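Local coordinates for protein Alpha/beta hydrolase (Pectobacterium atrosepticum SCRI1043, PDB 3BDV) that probably acts as a hydrolase of the alpha/beta-hydrolase fold and binds calcium in the crystal, its natural substrate being unknown, at residues Asp30-His33 and Glu39-Phe42; Pro75-Gly80 and Lys178-Phe183; Met139-Ala144 and Ser153-Val158. All coordinates share one frame; numbering follows the deposited sequence.

Interaction 1 of 3, residues Asp30-His33 and Glu39-Phe42; sequences DDEH and ERRF
In the turn that leads into helix 34-41 of this alpha/beta hydrolase, the backbone carbonyl of Asp31 is gripped by Arg40, which reaches back from the last turn of the helix. Two nitrogens converge end-on on one oxygen: NH1 of Arg40 lies 2.9 Å from O of Asp31, and NH2 of Arg40 lies 3.0 Å from the same O. The oxygen sits at the edge of the guanidinium, in its plane. NH1 meets a lone pair in the carbonyl plane, whereas NH2 comes nearly along the C=O axis, and both bonds are bent because they share a single acceptor. A kink in the arginine chain, chi3 -72°, turns the guanidinium toward the carbonyl.

The held peptide belongs to a type I beta turn from Asp30 to His33, closed by His33 N bonding to Asp30 O at 3.1 Å. His33 is then the N-cap of helix 34-41, its ND1 accepting from Gln35 N. Arg40 thus ties the far end of the helix to the turn that starts it.

A water adds a second link. It accepts from Arg40 NH1 at 2.7 Å and donates to Asp31 OD1 at 3.3 Å, also lying in the guanidinium plane. The acid itself stays beyond salt-bridge range, with Asp31 OD1 4.2 Å from Arg40 NH1 and the carboxylate and guanidinium planes 83° apart. Glu32 has a looser relation to the arginine: its OE2 is 4.2 Å from Arg40 NH2 but well out of the guanidinium plane, so only charge attraction is plausible, while its OE1 is bonded to His37 NE2. All three touching residues are exposed at the surface, where solvent would be expected to weaken these longer-range attractions.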
loop_
_atom_site.group_PDB
_atom_site.type_symbol
_atom_site.label_atom_id
_atom_site.label_comp_id
_atom_site.label_asym_id
_atom_site.label_seq_id
_atom_site.Cartn_x
_atom_site.Cartn_y
_atom_site.Cartn_z
ATOM N N ASP A 30 -10.265 9.269 -3.119
ATOM C CA ASP A 30 -11.396 9.720 -3.903
ATOM C C ASP A 30 -11.545 8.930 -5.221
ATOM O O ASP A 30 -10.778 8.017 -5.533
ATOM C CB ASP A 30 -11.297 11.238 -4.131
ATOM C CG ASP A 30 -10.090 11.640 -4.986
ATOM O OD1 ASP A 30 -9.524 10.777 -5.660
ATOM O OD2 ASP A 30 -9.713 12.833 -4.990
ATOM N N ASP A 31 -12.561 9.271 -5.988
ATOM C CA ASP A 31 -12.928 8.457 -7.131
ATOM C C ASP A 31 -11.864 8.338 -8.192
ATOM O O ASP A 31 -11.810 7.318 -8.869
ATOM C CB ASP A 31 -14.234 8.952 -7.760
ATOM C CG ASP A 31 -15.449 8.341 -7.103
ATOM O OD1 ASP A 31 -15.304 7.263 -6.481
ATOM O OD2 ASP A 31 -16.553 8.924 -7.202
ATOM N N GLU A 32 -11.023 9.359 -8.336
ATOM C CA GLU A 32 -9.983 9.360 -9.367
ATOM C C GLU A 32 -8.625 8.905 -8.891
ATOM O O GLU A 32 -7.687 8.858 -9.670
ATOM C CB GLU A 32 -9.863 10.718 -10.018
ATOM C CG GLU A 32 -10.902 10.925 -11.182
ATOM C CD GLU A 32 -10.833 9.826 -12.285
ATOM O OE1 GLU A 32 -9.722 9.473 -12.777
ATOM O OE2 GLU A 32 -11.918 9.311 -12.656
ATOM N N HIS A 33 -8.536 8.585 -7.604
ATOM C CA HIS A 33 -7.323 8.072 -6.997
ATOM C C HIS A 33 -7.083 6.649 -7.490
ATOM O O HIS A 33 -8.029 5.885 -7.717
ATOM C CB HIS A 33 -7.521 8.088 -5.477
ATOM C CG HIS A 33 -6.295 7.837 -4.672
ATOM N ND1 HIS A 33 -5.803 6.568 -4.422
ATOM C CD2 HIS A 33 -5.544 8.683 -3.930
ATOM C CE1 HIS A 33 -4.758 6.665 -3.621
ATOM N NE2 HIS A 33 -4.577 7.937 -3.313
ATOM N N GLU A 39 -9.841 -0.596 -7.465
ATOM C CA GLU A 39 -11.048 -1.204 -6.916
ATOM C C GLU A 39 -12.090 -1.438 -7.994
ATOM O O GLU A 39 -12.697 -2.487 -8.031
ATOM C CB GLU A 39 -11.605 -0.315 -5.841
ATOM C CG GLU A 39 -12.710 -0.948 -5.065
ATOM C CD GLU A 39 -13.256 -0.021 -4.017
ATOM O OE1 GLU A 39 -13.136 1.242 -4.164
ATOM O OE2 GLU A 39 -13.826 -0.580 -3.063
ATOM N N ARG A 40 -12.332 -0.444 -8.848
ATOM C CA ARG A 40 -13.242 -0.626 -9.985
ATOM C C ARG A 40 -12.732 -1.680 -10.983
ATOM O O ARG A 40 -13.512 -2.447 -11.544
ATOM C CB ARG A 40 -13.485 0.682 -10.754
ATOM C CG ARG A 40 -14.209 1.761 -9.989
ATOM C CD ARG A 40 -14.626 2.900 -10.902
ATOM N NE ARG A 40 -13.488 3.720 -11.348
ATOM C CZ ARG A 40 -12.929 4.688 -10.616
ATOM N NH1 ARG A 40 -13.371 4.984 -9.401
ATOM N NH2 ARG A 40 -11.948 5.382 -11.129
ATOM N N ARG A 41 -11.423 -1.702 -11.221
ATOM C CA ARG A 41 -10.842 -2.641 -12.182
ATOM C C ARG A 41 -10.846 -4.115 -11.708
ATOM O O ARG A 41 -11.039 -5.045 -12.528
ATOM C CB ARG A 41 -9.432 -2.148 -12.526
ATOM C CG ARG A 41 -8.778 -2.856 -13.634
ATOM C CD ARG A 41 -7.503 -2.197 -13.958
ATOM N NE ARG A 41 -6.764 -2.890 -15.012
ATOM C CZ ARG A 41 -5.877 -2.302 -15.803
ATOM N NH1 ARG A 41 -5.659 -1.006 -15.712
ATOM N NH2 ARG A 41 -5.229 -3.004 -16.715
ATOM N N PHE A 42 -10.745 -4.310 -10.386
ATOM C CA PHE A 42 -10.628 -5.616 -9.743
ATOM C C PHE A 42 -11.628 -5.680 -8.577
ATOM O O PHE A 42 -11.277 -5.468 -7.406
ATOM C CB PHE A 42 -9.206 -5.821 -9.232
ATOM C CG PHE A 42 -8.170 -5.757 -10.320
ATOM C CD1 PHE A 42 -8.049 -6.774 -11.240
ATOM C CD2 PHE A 42 -7.382 -4.648 -10.468
ATOM C CE1 PHE A 42 -7.126 -6.703 -12.291
ATOM C CE2 PHE A 42 -6.449 -4.571 -11.497
ATOM C CZ PHE A 42 -6.338 -5.586 -12.422
HETATM O O HOH W 1 -15.165 4.192 -7.566
#

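Interaction 2 of 3, residues Pro75-Gly80 and Lys178-Phe183; sequences PVILIG and KRLAEF
Ile79 and Leu180 reach toward each other tip to tip between strand 76-81 and helix 174-185, with CD1 of Ile79 3.7 Å from CD2 of Leu180. The isoleucine sends CG1 beside its backbone N and extends to CD1 (chi2 170°), while the leucine holds CG anti to its own N, chi1 178°, which carries both methyls toward the sheet. Two residues back along the strand, Ile77 offers its branch methyl instead of its longer arm. CG2 of Ile77 lies 4.4 Å from CD1 of Leu180, and the same CG2 is 4.4 Å from CE2 of Phe183, where it meets the edge of the ring near its plane. One methyl therefore faces two helix residues, three apart in sequence and so on one side of the helix.

All four side chains are buried, and the contact is purely apolar. Met20 and Met103, from the neighbouring strands, also touch Leu180, and Leu129 meets Phe183. The charged trio Lys178, Arg179 and Glu182 forms its salt-bridge network elsewhere on the helix.

The axes of the two short segments pass 11.8 Å apart at 153°, nearly antiparallel. This is helix-on-sheet packing of the alpha/beta-hydrolase fold, against a strand whose Gly80, near its C-terminal end, opens a GxSxG pattern consistent with a nucleophile elbow.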
loop_
_atom_site.group_PDB
_atom_site.type_symbol
_atom_site.label_atom_id
_atom_site.label_comp_id
_atom_site.label_asym_id
_atom_site.label_seq_id
_atom_site.Cartn_x
_atom_site.Cartn_y
_atom_site.Cartn_z
ATOM N N PRO A 75 -3.969 -15.401 2.314
ATOM C CA PRO A 75 -2.962 -14.423 2.695
ATOM C C PRO A 75 -3.193 -13.119 1.942
ATOM O O PRO A 75 -3.602 -13.151 0.771
ATOM C CB PRO A 75 -1.666 -15.063 2.259
ATOM C CG PRO A 75 -1.976 -16.504 2.125
ATOM C CD PRO A 75 -3.367 -16.538 1.616
ATOM N N VAL A 76 -2.878 -11.995 2.600
ATOM C CA VAL A 76 -3.214 -10.686 2.118
ATOM C C VAL A 76 -1.956 -9.927 1.700
ATOM O O VAL A 76 -0.892 -10.099 2.288
ATOM C CB VAL A 76 -3.967 -9.891 3.189
ATOM C CG1 VAL A 76 -3.916 -8.429 2.925
ATOM C CG2 VAL A 76 -5.405 -10.369 3.278
ATOM N N ILE A 77 -2.097 -9.105 0.675
ATOM C CA ILE A 77 -1.121 -8.040 0.415
ATOM C C ILE A 77 -1.762 -6.720 0.767
ATOM O O ILE A 77 -2.801 -6.376 0.201
ATOM C CB ILE A 77 -0.646 -8.017 -1.058
ATOM C CG1 ILE A 77 0.090 -9.322 -1.388
ATOM C CG2 ILE A 77 0.256 -6.816 -1.284
ATOM C CD1 ILE A 77 0.467 -9.531 -2.850
ATOM N N LEU A 78 -1.187 -6.009 1.740
ATOM C CA LEU A 78 -1.706 -4.663 2.110
ATOM C C LEU A 78 -1.166 -3.644 1.129
ATOM O O LEU A 78 0.027 -3.590 0.903
ATOM C CB LEU A 78 -1.263 -4.288 3.517
ATOM C CG LEU A 78 -1.838 -5.146 4.658
ATOM C CD1 LEU A 78 -1.279 -4.641 5.980
ATOM C CD2 LEU A 78 -3.372 -5.170 4.633
ATOM N N ILE A 79 -2.033 -2.848 0.527
ATOM C CA ILE A 79 -1.577 -1.858 -0.499
ATOM C C ILE A 79 -1.976 -0.497 0.100
ATOM O O ILE A 79 -3.157 -0.072 0.097
ATOM C CB ILE A 79 -2.213 -2.090 -1.867
ATOM C CG1 ILE A 79 -1.912 -3.478 -2.442
ATOM C CG2 ILE A 79 -1.804 -0.967 -2.849
ATOM C CD1 ILE A 79 -2.702 -3.854 -3.696
ATOM N N GLY A 80 -0.981 0.170 0.679
ATOM C CA GLY A 80 -1.205 1.393 1.417
ATOM C C GLY A 80 -0.796 2.686 0.719
ATOM O O GLY A 80 0.165 2.694 -0.019
ATOM N N LYS A 178 1.515 -3.150 -12.784
ATOM C CA LYS A 178 2.610 -3.993 -13.317
ATOM C C LYS A 178 3.573 -4.443 -12.222
ATOM O O LYS A 178 3.853 -5.613 -12.092
ATOM C CB LYS A 178 3.362 -3.269 -14.444
ATOM C CG LYS A 178 4.525 -4.070 -15.064
ATOM C CD LYS A 178 5.398 -3.287 -16.081
ATOM C CE LYS A 178 6.656 -2.653 -15.409
ATOM N NZ LYS A 178 7.848 -3.554 -15.128
ATOM N N ARG A 179 4.106 -3.505 -11.442
ATOM C CA ARG A 179 4.971 -3.884 -10.328
ATOM C C ARG A 179 4.312 -4.782 -9.305
ATOM O O ARG A 179 4.946 -5.692 -8.767
ATOM C CB ARG A 179 5.528 -2.621 -9.651
ATOM C CG ARG A 179 6.374 -1.845 -10.552
ATOM C CD ARG A 179 7.533 -2.670 -11.065
ATOM N NE ARG A 179 8.369 -3.172 -9.981
ATOM C CZ ARG A 179 9.502 -2.612 -9.558
ATOM N NH1 ARG A 179 9.987 -1.529 -10.141
ATOM N NH2 ARG A 179 10.193 -3.204 -8.575
ATOM N N LEU A 180 3.062 -4.512 -8.979
ATOM C CA LEU A 180 2.341 -5.345 -8.074
ATOM C C LEU A 180 2.245 -6.786 -8.583
ATOM O O LEU A 180 2.359 -7.726 -7.836
ATOM C CB LEU A 180 0.935 -4.792 -7.900
ATOM C CG LEU A 180 -0.018 -5.590 -6.993
ATOM C CD1 LEU A 180 0.539 -5.813 -5.554
ATOM C CD2 LEU A 180 -1.353 -4.929 -6.994
ATOM N N ALA A 181 1.996 -6.946 -9.868
ATOM C CA ALA A 181 1.914 -8.258 -10.457
ATOM C C ALA A 181 3.222 -9.027 -10.298
ATOM O O ALA A 181 3.236 -10.168 -9.846
ATOM C CB ALA A 181 1.507 -8.100 -11.979
ATOM N N GLU A 182 4.323 -8.366 -10.614
ATOM C CA GLU A 182 5.666 -8.918 -10.524
ATOM C C GLU A 182 5.980 -9.423 -9.129
ATOM O O GLU A 182 6.479 -10.542 -8.945
ATOM C CB GLU A 182 6.681 -7.867 -10.955
ATOM C CG GLU A 182 6.558 -7.514 -12.455
ATOM C CD GLU A 182 7.348 -6.324 -12.894
ATOM O OE1 GLU A 182 8.044 -5.766 -12.046
ATOM O OE2 GLU A 182 7.254 -5.947 -14.083
ATOM N N PHE A 183 5.702 -8.546 -8.161
ATOM C CA PHE A 183 5.931 -8.769 -6.715
ATOM C C PHE A 183 5.051 -9.844 -6.155
ATOM O O PHE A 183 5.526 -10.735 -5.459
ATOM C CB PHE A 183 5.661 -7.415 -6.036
ATOM C CG PHE A 183 5.683 -7.419 -4.525
ATOM C CD1 PHE A 183 6.862 -7.642 -3.840
ATOM C CD2 PHE A 183 4.548 -7.092 -3.807
ATOM C CE1 PHE A 183 6.879 -7.558 -2.448
ATOM C CE2 PHE A 183 4.545 -7.024 -2.429
ATOM C CZ PHE A 183 5.669 -7.249 -1.743
#

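Interaction 3 of 3, residues Met139-Ala144 and Ser153-Val158; sequences MSFTRA and SELVDV
Helix 141-151 lies over strand 154-157 with CA of Ala144 8.0 Å from CA of Leu155 and CA of Phe141 8.2 Å from CA of Asp157, a spacing bridged by the side chains that start toward the strand. The largest share falls to Phe141, whose CG stands anti to the backbone N, chi1 -174°, and projects the ring to the strand. Its far end is wedged between two residues. CZ of Phe141 touches CD1 of Leu155 at 3.6 Å, the two side chains meeting at a slant, and the same CZ is 3.4 Å from OD2 of Asp157. CE1 of Phe141 lies 3.6 Å from CG of Asp157, so the ring rests against the whole carboxylate and not one oxygen alone. The ring and carboxylate planes are inclined by 38°, although the side chains as a whole run roughly at right angles.

Leu155 divides its methyls: CD1 goes to the ring, and CD2 leans to the helix, 4.4 Å from CB of Ala144. Ala132 of strand 128-132 and Ala148, one turn further along the helix, also touch Leu155. The helix begins at Phe141, right after the N-cap Ser140, whose OG accepts from Arg143 N at 3.2 Å. Together, strand 128-132, helix 141-151 and strand 154-157 make up a beta-alpha-beta unit ending at an outermost strand of the sheet.

Asp157 does not depend on the ring for its polar needs. Its OD1 accepts from Gly159 N, and its OD2 is hydrogen-bonded to His134 NE2, while the His134 ring stacks on Phe141. With both oxygens bonded elsewhere, the carboxylate probably pays little for lying beside the ring, and the ring's own contact with it is one of packing.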
loop_
_atom_site.group_PDB
_atom_site.type_symbol
_atom_site.label_atom_id
_atom_site.label_comp_id
_atom_site.label_asym_id
_atom_site.label_seq_id
_atom_site.Cartn_x
_atom_site.Cartn_y
_atom_site.Cartn_z
HETATM N N MSE A 139 6.938 13.350 2.340
HETATM C CA MSE A 139 8.116 12.499 2.464
HETATM C C MSE A 139 9.187 12.861 1.454
HETATM O O MSE A 139 8.950 12.801 0.254
HETATM C CB MSE A 139 7.709 11.012 2.333
HETATM C CG MSE A 139 8.848 10.005 2.427
HETATM SE SE MSE A 139 9.557 9.708 4.165
HETATM C CE MSE A 139 8.477 8.150 4.725
ATOM N N SER A 140 10.356 13.288 1.928
ATOM C CA SER A 140 11.458 13.600 0.981
ATOM C C SER A 140 11.960 12.293 0.413
ATOM O O SER A 140 11.859 11.239 1.056
ATOM C CB SER A 140 12.646 14.338 1.624
ATOM O OG SER A 140 13.341 13.556 2.567
ATOM N N PHE A 141 12.521 12.352 -0.783
ATOM C CA PHE A 141 13.063 11.132 -1.377
ATOM C C PHE A 141 14.190 10.510 -0.554
ATOM O O PHE A 141 14.259 9.284 -0.388
ATOM C CB PHE A 141 13.518 11.378 -2.814
ATOM C CG PHE A 141 13.947 10.127 -3.492
ATOM C CD1 PHE A 141 12.999 9.231 -3.930
ATOM C CD2 PHE A 141 15.289 9.810 -3.623
ATOM C CE1 PHE A 141 13.380 8.021 -4.533
ATOM C CE2 PHE A 141 15.686 8.617 -4.206
ATOM C CZ PHE A 141 14.733 7.721 -4.656
ATOM N N THR A 142 15.073 11.329 0.011
ATOM C CA THR A 142 16.194 10.761 0.753
ATOM C C THR A 142 15.682 10.081 2.013
ATOM O O THR A 142 16.222 9.051 2.404
ATOM C CB THR A 142 17.337 11.775 0.979
ATOM O OG1 THR A 142 16.851 12.876 1.717
ATOM C CG2 THR A 142 17.872 12.279 -0.366
ATOM N N ARG A 143 14.616 10.612 2.615
ATOM C CA ARG A 143 14.034 9.957 3.778
ATOM C C ARG A 143 13.283 8.703 3.403
ATOM O O ARG A 143 13.247 7.749 4.197
ATOM C CB ARG A 143 13.132 10.894 4.593
ATOM C CG ARG A 143 13.904 11.903 5.369
ATOM C CD ARG A 143 14.705 11.330 6.496
ATOM N NE ARG A 143 13.846 10.855 7.572
ATOM C CZ ARG A 143 14.268 10.353 8.718
ATOM N NH1 ARG A 143 15.542 10.175 8.926
ATOM N NH2 ARG A 143 13.379 10.001 9.657
ATOM N N ALA A 144 12.658 8.704 2.229
ATOM C CA ALA A 144 12.058 7.463 1.686
ATOM C C ALA A 144 13.132 6.383 1.575
ATOM O O ALA A 144 12.906 5.231 2.027
ATOM C CB ALA A 144 11.403 7.694 0.311
ATOM N N SER A 153 12.863 -2.880 2.522
ATOM C CA SER A 153 11.952 -2.822 1.414
ATOM C C SER A 153 12.701 -2.464 0.148
ATOM O O SER A 153 13.650 -1.697 0.184
ATOM C CB SER A 153 10.924 -1.723 1.717
ATOM O OG SER A 153 10.082 -1.450 0.614
ATOM N N GLU A 154 12.224 -2.964 -1.000
ATOM C CA GLU A 154 12.683 -2.499 -2.284
ATOM C C GLU A 154 12.163 -1.072 -2.436
ATOM O O GLU A 154 11.035 -0.792 -2.007
ATOM C CB GLU A 154 12.062 -3.324 -3.408
ATOM C CG GLU A 154 12.971 -3.663 -4.515
ATOM C CD GLU A 154 12.307 -4.539 -5.581
ATOM O OE1 GLU A 154 11.622 -5.516 -5.221
ATOM O OE2 GLU A 154 12.478 -4.231 -6.761
ATOM N N LEU A 155 12.949 -0.205 -3.050
ATOM C CA LEU A 155 12.590 1.201 -3.215
ATOM C C LEU A 155 12.467 1.543 -4.678
ATOM O O LEU A 155 13.427 1.445 -5.421
ATOM C CB LEU A 155 13.637 2.096 -2.552
ATOM C CG LEU A 155 13.367 3.599 -2.360
ATOM C CD1 LEU A 155 13.704 4.417 -3.689
ATOM C CD2 LEU A 155 11.949 3.899 -1.857
ATOM N N VAL A 156 11.266 1.940 -5.065
ATOM C CA VAL A 156 10.930 2.265 -6.447
ATOM C C VAL A 156 10.760 3.750 -6.543
ATOM O O VAL A 156 9.844 4.306 -5.950
ATOM C CB VAL A 156 9.653 1.549 -6.904
ATOM C CG1 VAL A 156 9.281 1.931 -8.391
ATOM C CG2 VAL A 156 9.841 0.035 -6.733
ATOM N N ASP A 157 11.717 4.367 -7.215
ATOM C CA ASP A 157 11.717 5.816 -7.527
ATOM C C ASP A 157 10.797 6.111 -8.721
ATOM O O ASP A 157 11.078 5.699 -9.827
ATOM C CB ASP A 157 13.174 6.210 -7.806
ATOM C CG ASP A 157 13.366 7.676 -8.091
ATOM O OD1 ASP A 157 12.375 8.396 -8.324
ATOM O OD2 ASP A 157 14.539 8.105 -8.047
ATOM N N VAL A 158 9.679 6.804 -8.457
ATOM C CA VAL A 158 8.665 7.156 -9.454
ATOM C C VAL A 158 8.854 8.600 -9.948
ATOM O O VAL A 158 7.978 9.162 -10.594
ATOM C CB VAL A 158 7.209 6.872 -8.961
ATOM C CG1 VAL A 158 7.023 5.358 -8.729
ATOM C CG2 VAL A 158 6.890 7.678 -7.698
#

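Overall arrangement
Along the chain interaction 1 comes first and is complete before the others begin; interaction 3 then falls wholly between the two halves of interaction 2. The latter lies deepest, joining a central strand of the six-stranded parallel sheet to helix 174-185, whereas interactions 1 and 3 lie further out, their centres about 24 Å apart. From interaction 2 the centres are about 16 Å to interaction 1 and about 17 Å to interaction 3. Only interactions 2 and 3 touch: Arg179 NH2 packs 3.7 Å from Val156 CG2 and, in one conformer of Glu154, forms a salt bridge with its OE2. Buried sheet packing, an edge crossover unit and a surface helix start thus share one alpha/beta-hydrolase fold.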